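Local structure of D-glucosaminate-6-phosphate ammonia lyase (Salmonella typhimurium, 7LCE) at residues Asp48-Lys53 with Glu249-Leu254; Ser59-Ala64 with Tyr256-Tyr261. The protein belongs to the selenocysteine-synthase-like family of the pyridoxal-phosphate aminotransferase clan and carries covalently bound pyridoxal phosphate. All blocks are in the same frame, centred on the assembly; numbering follows the deposited sequence.

Interaction 1. Residues Asp48-Lys53 with Glu249-Leu254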
ATOM      1  N   ASP A  48      42.368 -15.404  14.264  1.00 70.69           N
ATOM      2  CA  ASP A  48      41.667 -14.816  15.404  1.00 71.87           C
ATOM      3  C   ASP A  48      42.642 -14.137  16.360  1.00 76.12           C
ATOM      4  O   ASP A  48      42.348 -13.064  16.901  1.00 68.98           O
ATOM      5  CB  ASP A  48      40.851 -15.884  16.136  1.00 64.93           C
ATOM      6  CG  ASP A  48      41.710 -17.016  16.671  1.00 95.44           C
ATOM      7  OD1 ASP A  48      42.767 -17.298  16.068  1.00114.61           O
ATOM      8  OD2 ASP A  48      41.333 -17.617  17.700  1.00106.08           O
ATOM      9  N   ALA A  49      43.814 -14.743  16.570  1.00 73.29           N
ATOM     10  CA  ALA A  49      44.833 -14.139  17.420  1.00 73.64           C
ATOM     11  C   ALA A  49      45.543 -12.983  16.730  1.00 75.98           C
ATOM     12  O   ALA A  49      45.944 -12.020  17.396  1.00 73.01           O
ATOM     13  CB  ALA A  49      45.851 -15.195  17.852  1.00 71.38           C
ATOM     14  N   LEU A  50      45.732 -13.068  15.410  1.00 78.44           N
ATOM     15  CA  LEU A  50      46.368 -11.973  14.685  1.00 74.90           C
ATOM     16  C   LEU A  50      45.471 -10.741  14.640  1.00 79.03           C
ATOM     17  O   LEU A  50      45.956  -9.611  14.759  1.00 74.82           O
ATOM     18  CB  LEU A  50      46.733 -12.427  13.273  1.00 68.73           C
ATOM     19  CG  LEU A  50      47.488 -11.398  12.434  1.00 63.96           C
ATOM     20  CD1 LEU A  50      48.825 -11.059  13.073  1.00 59.61           C
ATOM     21  CD2 LEU A  50      47.674 -11.912  11.021  1.00 57.20           C
ATOM     22  N   VAL A  51      44.163 -10.939  14.455  1.00 74.76           N
ATOM     23  CA  VAL A  51      43.228  -9.817  14.463  1.00 66.31           C
ATOM     24  C   VAL A  51      43.223  -9.147  15.828  1.00 74.09           C
ATOM     25  O   VAL A  51      43.194  -7.916  15.939  1.00 80.16           O
ATOM     26  CB  VAL A  51      41.815 -10.287  14.067  1.00 71.37           C
ATOM     27  CG1 VAL A  51      40.791  -9.197  14.368  1.00 55.69           C
ATOM     28  CG2 VAL A  51      41.773 -10.685  12.601  1.00 65.34           C
ATOM     29  N   GLU A  52      43.241  -9.951  16.889  1.00 76.45           N
ATOM     30  CA  GLU A  52      43.192  -9.410  18.240  1.00 73.67           C
ATOM     31  C   GLU A  52      44.471  -8.646  18.559  1.00 73.94           C
ATOM     32  O   GLU A  52      44.422  -7.509  19.041  1.00 78.09           O
ATOM     33  CB  GLU A  52      42.971 -10.559  19.231  1.00 68.34           C
ATOM     34  CG  GLU A  52      42.536 -10.153  20.628  1.00 84.14           C
ATOM     35  CD  GLU A  52      41.135  -9.559  20.641  1.00120.75           C
ATOM     36  OE1 GLU A  52      40.419  -9.700  19.626  1.00102.77           O
ATOM     37  OE2 GLU A  52      40.748  -8.959  21.668  1.00122.34           O
ATOM     38  N   LYS A  53      45.626  -9.253  18.264  1.00 67.52           N
ATOM     39  CA  LYS A  53      46.919  -8.653  18.590  1.00 69.09           C
ATOM     40  C   LYS A  53      47.200  -7.403  17.760  1.00 78.79           C
ATOM     41  O   LYS A  53      47.714  -6.406  18.287  1.00 77.45           O
ATOM     42  CB  LYS A  53      48.033  -9.683  18.393  1.00 68.40           C
ATOM     43  CG  LYS A  53      49.374  -9.297  19.005  1.00 64.60           C
ATOM     44  CD  LYS A  53      49.252  -9.165  20.517  1.00 73.71           C
ATOM     45  CE  LYS A  53      50.609  -9.017  21.192  1.00 86.52           C
ATOM     46  NZ  LYS A  53      50.494  -8.912  22.678  1.00 93.50           N
ATOM     47  N   GLU A 249      49.427 -10.781   5.419  1.00 56.70           N
ATOM     48  CA  GLU A 249      50.668 -10.132   5.009  1.00 59.78           C
ATOM     49  C   GLU A 249      50.566  -8.615   5.135  1.00 63.10           C
ATOM     50  O   GLU A 249      51.495  -7.968   5.633  1.00 70.86           O
ATOM     51  CB  GLU A 249      51.040 -10.553   3.582  1.00 60.51           C
ATOM     52  CG  GLU A 249      50.160 -10.000   2.463  1.00 56.86           C
ATOM     53  CD  GLU A 249      48.820 -10.703   2.350  1.00 70.55           C
ATOM     54  OE1 GLU A 249      48.625 -11.738   3.021  1.00 75.03           O
ATOM     55  OE2 GLU A 249      47.960 -10.216   1.586  1.00 68.72           O
ATOM     56  N   ASN A 250      49.446  -8.029   4.704  1.00 72.73           N
ATOM     57  CA  ASN A 250      49.274  -6.586   4.796  1.00 77.50           C
ATOM     58  C   ASN A 250      48.814  -6.134   6.177  1.00 75.23           C
ATOM     59  O   ASN A 250      49.051  -4.978   6.543  1.00 83.65           O
ATOM     60  CB  ASN A 250      48.290  -6.105   3.727  1.00 68.29           C
ATOM     61  CG  ASN A 250      48.904  -6.093   2.339  1.00 65.56           C
ATOM     62  OD1 ASN A 250      49.942  -6.710   2.101  1.00 65.38           O
ATOM     63  ND2 ASN A 250      48.263  -5.390   1.414  1.00 90.10           N
ATOM     64  N   MET A 251      48.167  -7.011   6.948  1.00 69.00           N
ATOM     65  CA  MET A 251      47.915  -6.705   8.351  1.00 62.25           C
ATOM     66  C   MET A 251      49.225  -6.460   9.086  1.00 73.65           C
ATOM     67  O   MET A 251      49.383  -5.454   9.786  1.00 86.24           O
ATOM     68  CB  MET A 251      47.135  -7.844   9.008  1.00 60.06           C
ATOM     69  CG  MET A 251      45.669  -7.894   8.641  1.00 60.18           C
ATOM     70  SD  MET A 251      44.844  -9.345   9.328  1.00 72.24           S
ATOM     71  CE  MET A 251      44.915  -8.989  11.083  1.00 68.07           C
ATOM     72  N   VAL A 252      50.187  -7.372   8.921  1.00 72.52           N
ATOM     73  CA  VAL A 252      51.506  -7.188   9.519  1.00 73.58           C
ATOM     74  C   VAL A 252      52.203  -5.981   8.902  1.00 75.38           C
ATOM     75  O   VAL A 252      52.895  -5.222   9.594  1.00 76.78           O
ATOM     76  CB  VAL A 252      52.343  -8.472   9.361  1.00 60.59           C
ATOM     77  CG1 VAL A 252      53.765  -8.253   9.849  1.00 67.56           C
ATOM     78  CG2 VAL A 252      51.687  -9.624  10.104  1.00 63.55           C
ATOM     79  N   GLY A 253      52.027  -5.784   7.593  1.00 68.27           N
ATOM     80  CA  GLY A 253      52.669  -4.661   6.930  1.00 62.11           C
ATOM     81  C   GLY A 253      52.250  -3.321   7.503  1.00 75.74           C
ATOM     82  O   GLY A 253      53.078  -2.422   7.670  1.00 88.97           O
ATOM     83  N   LEU A 254      50.962  -3.171   7.823  1.00 72.65           N
ATOM     84  CA  LEU A 254      50.491  -1.919   8.409  1.00 71.74           C
ATOM     85  C   LEU A 254      51.140  -1.662   9.764  1.00 74.29           C
ATOM     86  O   LEU A 254      51.539  -0.530  10.066  1.00 79.84           O
ATOM     87  CB  LEU A 254      48.969  -1.940   8.543  1.00 69.02           C
ATOM     88  CG  LEU A 254      48.363  -0.788   9.347  1.00 61.21           C
ATOM     89  CD1 LEU A 254      48.633   0.546   8.671  1.00 60.37           C
ATOM     90  CD2 LEU A 254      46.872  -0.999   9.560  1.00 62.34           C
TER

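Interaction 2. Residues Ser59-Ala64 with Tyr256-Tyr261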
ATOM      1  N   SER A  59      46.368   0.241  18.265  1.00 86.40           N
ATOM      2  CA  SER A  59      45.805   1.139  19.264  1.00 73.42           C
ATOM      3  C   SER A  59      46.872   1.849  20.085  1.00 79.22           C
ATOM      4  O   SER A  59      46.599   2.926  20.625  1.00 91.70           O
ATOM      5  CB  SER A  59      44.864   0.364  20.181  1.00 67.13           C
ATOM      6  OG  SER A  59      43.806  -0.207  19.433  1.00 65.37           O
ATOM      7  N   ARG A  60      48.077   1.280  20.190  1.00 82.84           N
ATOM      8  CA  ARG A  60      49.144   1.956  20.923  1.00 82.88           C
ATOM      9  C   ARG A  60      49.518   3.281  20.272  1.00 83.89           C
ATOM     10  O   ARG A  60      49.924   4.221  20.966  1.00 85.38           O
ATOM     11  CB  ARG A  60      50.369   1.047  21.037  1.00 66.82           C
ATOM     12  CG  ARG A  60      50.126  -0.186  21.888  1.00 78.54           C
ATOM     13  CD  ARG A  60      51.350  -1.081  21.962  1.00 78.97           C
ATOM     14  NE  ARG A  60      51.042  -2.346  22.621  1.00110.56           N
ATOM     15  CZ  ARG A  60      51.898  -3.348  22.768  1.00104.92           C
ATOM     16  NH1 ARG A  60      53.140  -3.267  22.318  1.00 87.63           N
ATOM     17  NH2 ARG A  60      51.497  -4.459  23.379  1.00102.90           N
ATOM     18  N   TYR A  61      49.382   3.380  18.949  1.00 77.30           N
ATOM     19  CA  TYR A  61      49.722   4.620  18.264  1.00 66.41           C
ATOM     20  C   TYR A  61      48.581   5.629  18.308  1.00 76.87           C
ATOM     21  O   TYR A  61      48.830   6.838  18.251  1.00 89.26           O
ATOM     22  CB  TYR A  61      50.104   4.333  16.810  1.00 63.72           C
ATOM     23  CG  TYR A  61      51.223   3.331  16.647  1.00 70.85           C
ATOM     24  CD1 TYR A  61      52.553   3.722  16.737  1.00 83.40           C
ATOM     25  CD2 TYR A  61      50.951   1.991  16.400  1.00 82.02           C
ATOM     26  CE1 TYR A  61      53.581   2.807  16.588  1.00 92.83           C
ATOM     27  CE2 TYR A  61      51.971   1.069  16.250  1.00 87.27           C
ATOM     28  CZ  TYR A  61      53.284   1.483  16.344  1.00 86.12           C
ATOM     29  OH  TYR A  61      54.301   0.569  16.194  1.00 88.32           O
ATOM     30  N   THR A  62      47.336   5.161  18.410  1.00 83.13           N
ATOM     31  CA  THR A  62      46.179   6.048  18.418  1.00 73.31           C
ATOM     32  C   THR A  62      45.672   6.374  19.815  1.00 73.00           C
ATOM     33  O   THR A  62      44.981   7.386  19.982  1.00 75.49           O
ATOM     34  CB  THR A  62      45.026   5.436  17.612  1.00 68.59           C
ATOM     35  OG1 THR A  62      44.463   4.338  18.341  1.00 78.73           O
ATOM     36  CG2 THR A  62      45.521   4.944  16.263  1.00 69.04           C
ATOM     37  N   GLY A  63      45.978   5.546  20.809  1.00 79.24           N
ATOM     38  CA  GLY A  63      45.497   5.780  22.154  1.00 66.66           C
ATOM     39  C   GLY A  63      44.079   5.330  22.419  1.00 80.20           C
ATOM     40  O   GLY A  63      43.548   5.620  23.499  1.00 86.12           O
ATOM     41  N   ALA A  64      43.447   4.632  21.479  1.00 83.43           N
ATOM     42  CA  ALA A  64      42.082   4.169  21.659  1.00 70.88           C
ATOM     43  C   ALA A  64      42.065   2.840  22.409  1.00 69.71           C
ATOM     44  O   ALA A  64      43.104   2.242  22.695  1.00 85.74           O
ATOM     45  CB  ALA A  64      41.378   4.038  20.310  1.00 73.82           C
ATOM     46  N   TYR A 256      54.055  -2.789  10.921  1.00 75.75           N
ATOM     47  CA  TYR A 256      55.459  -2.431  10.745  1.00 81.82           C
ATOM     48  C   TYR A 256      55.614  -1.088  10.045  1.00 80.54           C
ATOM     49  O   TYR A 256      56.619  -0.398  10.247  1.00 86.01           O
ATOM     50  CB  TYR A 256      56.201  -3.534   9.989  1.00 71.65           C
ATOM     51  CG  TYR A 256      56.709  -4.629  10.900  1.00 77.84           C
ATOM     52  CD1 TYR A 256      55.855  -5.602  11.399  1.00 75.36           C
ATOM     53  CD2 TYR A 256      58.044  -4.674  11.277  1.00 75.57           C
ATOM     54  CE1 TYR A 256      56.321  -6.592  12.246  1.00 88.66           C
ATOM     55  CE2 TYR A 256      58.519  -5.663  12.117  1.00 89.60           C
ATOM     56  CZ  TYR A 256      57.655  -6.619  12.598  1.00 81.56           C
ATOM     57  OH  TYR A 256      58.131  -7.603  13.436  1.00 86.41           O
ATOM     58  N   ALA A 257      54.635  -0.697   9.228  1.00 74.56           N
ATOM     59  CA  ALA A 257      54.672   0.632   8.632  1.00 66.01           C
ATOM     60  C   ALA A 257      54.384   1.711   9.666  1.00 83.93           C
ATOM     61  O   ALA A 257      54.925   2.818   9.572  1.00 99.34           O
ATOM     62  CB  ALA A 257      53.679   0.724   7.477  1.00 68.88           C
ATOM     63  N   LEU A 258      53.535   1.409  10.652  1.00 80.06           N
ATOM     64  CA  LEU A 258      53.269   2.368  11.719  1.00 77.83           C
ATOM     65  C   LEU A 258      54.504   2.596  12.584  1.00 87.12           C
ATOM     66  O   LEU A 258      54.788   3.734  12.977  1.00 99.64           O
ATOM     67  CB  LEU A 258      52.097   1.887  12.572  1.00 75.26           C
ATOM     68  CG  LEU A 258      50.716   2.060  11.942  1.00 66.74           C
ATOM     69  CD1 LEU A 258      49.637   1.577  12.891  1.00 69.37           C
ATOM     70  CD2 LEU A 258      50.484   3.512  11.558  1.00 83.69           C
ATOM     71  N   GLU A 259      55.248   1.531  12.895  1.00 92.05           N
ATOM     72  CA  GLU A 259      56.476   1.699  13.667  1.00 96.57           C
ATOM     73  C   GLU A 259      57.543   2.424  12.856  1.00100.89           C
ATOM     74  O   GLU A 259      58.308   3.225  13.404  1.00108.65           O
ATOM     75  CB  GLU A 259      56.993   0.344  14.151  1.00 74.03           C
ATOM     76  CG  GLU A 259      58.201   0.439  15.074  1.00100.01           C
ATOM     77  CD  GLU A 259      57.908   1.207  16.353  1.00134.38           C
ATOM     78  OE1 GLU A 259      56.773   1.106  16.863  1.00139.30           O
ATOM     79  OE2 GLU A 259      58.813   1.914  16.848  1.00133.30           O
ATOM     80  N   ASN A 260      57.608   2.157  11.549  1.00 91.18           N
ATOM     81  CA  ASN A 260      58.551   2.870  10.693  1.00 89.55           C
ATOM     82  C   ASN A 260      58.203   4.349  10.596  1.00 88.02           C
ATOM     83  O   ASN A 260      59.092   5.184  10.389  1.00 90.44           O
ATOM     84  CB  ASN A 260      58.583   2.234   9.303  1.00 95.73           C
ATOM     85  CG  ASN A 260      59.781   2.678   8.487  1.00102.49           C
ATOM     86  OD1 ASN A 260      59.713   3.661   7.751  1.00115.16           O
ATOM     87  ND2 ASN A 260      60.885   1.950   8.610  1.00113.86           N
ATOM     88  N   TYR A 261      56.920   4.686  10.723  1.00 93.38           N
ATOM     89  CA  TYR A 261      56.497   6.080  10.753  1.00 93.71           C
ATOM     90  C   TYR A 261      56.775   6.709  12.116  1.00109.26           C
ATOM     91  O   TYR A 261      57.115   7.894  12.201  1.00100.22           O
ATOM     92  CB  TYR A 261      55.010   6.164  10.401  1.00 81.48           C
ATOM     93  CG  TYR A 261      54.438   7.559  10.292  1.00 79.39           C
ATOM     94  CD1 TYR A 261      54.586   8.298   9.125  1.00 83.48           C
ATOM     95  CD2 TYR A 261      53.728   8.126  11.342  1.00 83.87           C
ATOM     96  CE1 TYR A 261      54.056   9.570   9.012  1.00 93.05           C
ATOM     97  CE2 TYR A 261      53.194   9.399  11.238  1.00 81.21           C
ATOM     98  CZ  TYR A 261      53.360  10.115  10.072  1.00 86.27           C
ATOM     99  OH  TYR A 261      52.831  11.381   9.962  1.00 88.47           O
TER

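Interaction 1. Residues Asp48-Lys53 with Glu249-Leu254
Met251 reaches across from helix 248-262 and lays its terminal methyl against Leu50 and Val51 of helix 47-62, an apolar contact between two nearly parallel helices of a fold type I pyridoxal-phosphate enzyme. The two helical segments run in the same general direction, 22° apart, but their axes come no closer than 11.0 Å, so side chains rather than backbones have to fill the interval. Met251 does most of this work. Its chain leaves the helix extended, with chi2 at 175°, and then bends at the thioether, which brings CE round to the neighbouring helix. There CE lies 3.8 Å from Leu50 CG and 3.9 Å from the CA of Val51, in the angle between the Leu50 side chain and the helix that bears it. The Val51 side chain leaves its backbone on the far side from Met251, yet its CG2 branch still comes within 3.9 Å of Met251 CE. The CB of Leu50 is directed toward the partner helix, and its two methyls divide the work: CD2 lies beside the Met251 thioether, whereas CD1 makes a looser approach to Val252 CG2. No hydrogen bond joins the segments.

Around this apolar centre, strand 66-70 closes one flank, with Tyr68 against Val51 and Ile69 against Met251. Ala40 of helix 31-41 touches Val252, and Leu11 of the second subunit packs on Leu50, so the contact borders the subunit interface. Farther out, Glu52 forms a salt bridge with Lys234, and Glu249 OE2 accepts a hydrogen bond from Thr219 of the second subunit. Within the interhelical contact itself, the sulfur stands slightly farther back than the methyl it carries, with Met251 SD 4.2 Å from Leu50 CD2.

Interaction 2. Residues Ser59-Ala64 with Tyr256-Tyr261
Tyr61 swings its ring toward helix 248-262 with CG opposite its own carbonyl carbon (chi1 -56°), while Glu259 sets off opposite its backbone N and then folds at chi2, bringing its carboxylate to the phenol. The Tyr61 OH donates a hydrogen bond of 2.6 Å to Glu259 OE1, which it meets on the anti side, 16° out of the carboxylate plane. That oxygen sits at the ring edge, in the ring plane, and the two flat groups are turned 48° apart. One ring face rests on Leu258: its CB makes a CH-pi contact 4.0 Å from the Tyr61 ring centroid, and its CD1 methyl lies 3.8 Å from Tyr61 CD2. The phenol is thus fixed both at its hydroxyl and over a face. A calcium ion is bound about 5 Å from the Glu259 side chain, near enough that its charge may polarise the carboxylate. Tyr61 stands in the last turn of helix 47-62, after which Gly63 leaves helical geometry with positive phi. Beyond, Thr62 and Ala64 pack on strand 221-225 of the mixed sheet, Phe215 backs Leu258, and helix 31-41 covers Ala257 and Asn260.

Interactions 1 and 2 are successive contacts along one helix pair, 47-62 with 248-262, their centres about 13 Å apart on the same side of the chain's centre. The chain passes through 48-53 and 59-64 first and reaches 249-254 and 256-261 only after all seven strands of the mixed sheet, so the pairing joins sequence-distant parts of one family region. Both helices advance in the same sense, from the apolar, buried interaction 1 to the more polar, partly buried interaction 2 at the C-terminal end of helix 47-62. The pair lies between the second subunit, met mostly around interaction 1, and the sheet edge formed by outermost strand 66-70 and its neighbour 221-225.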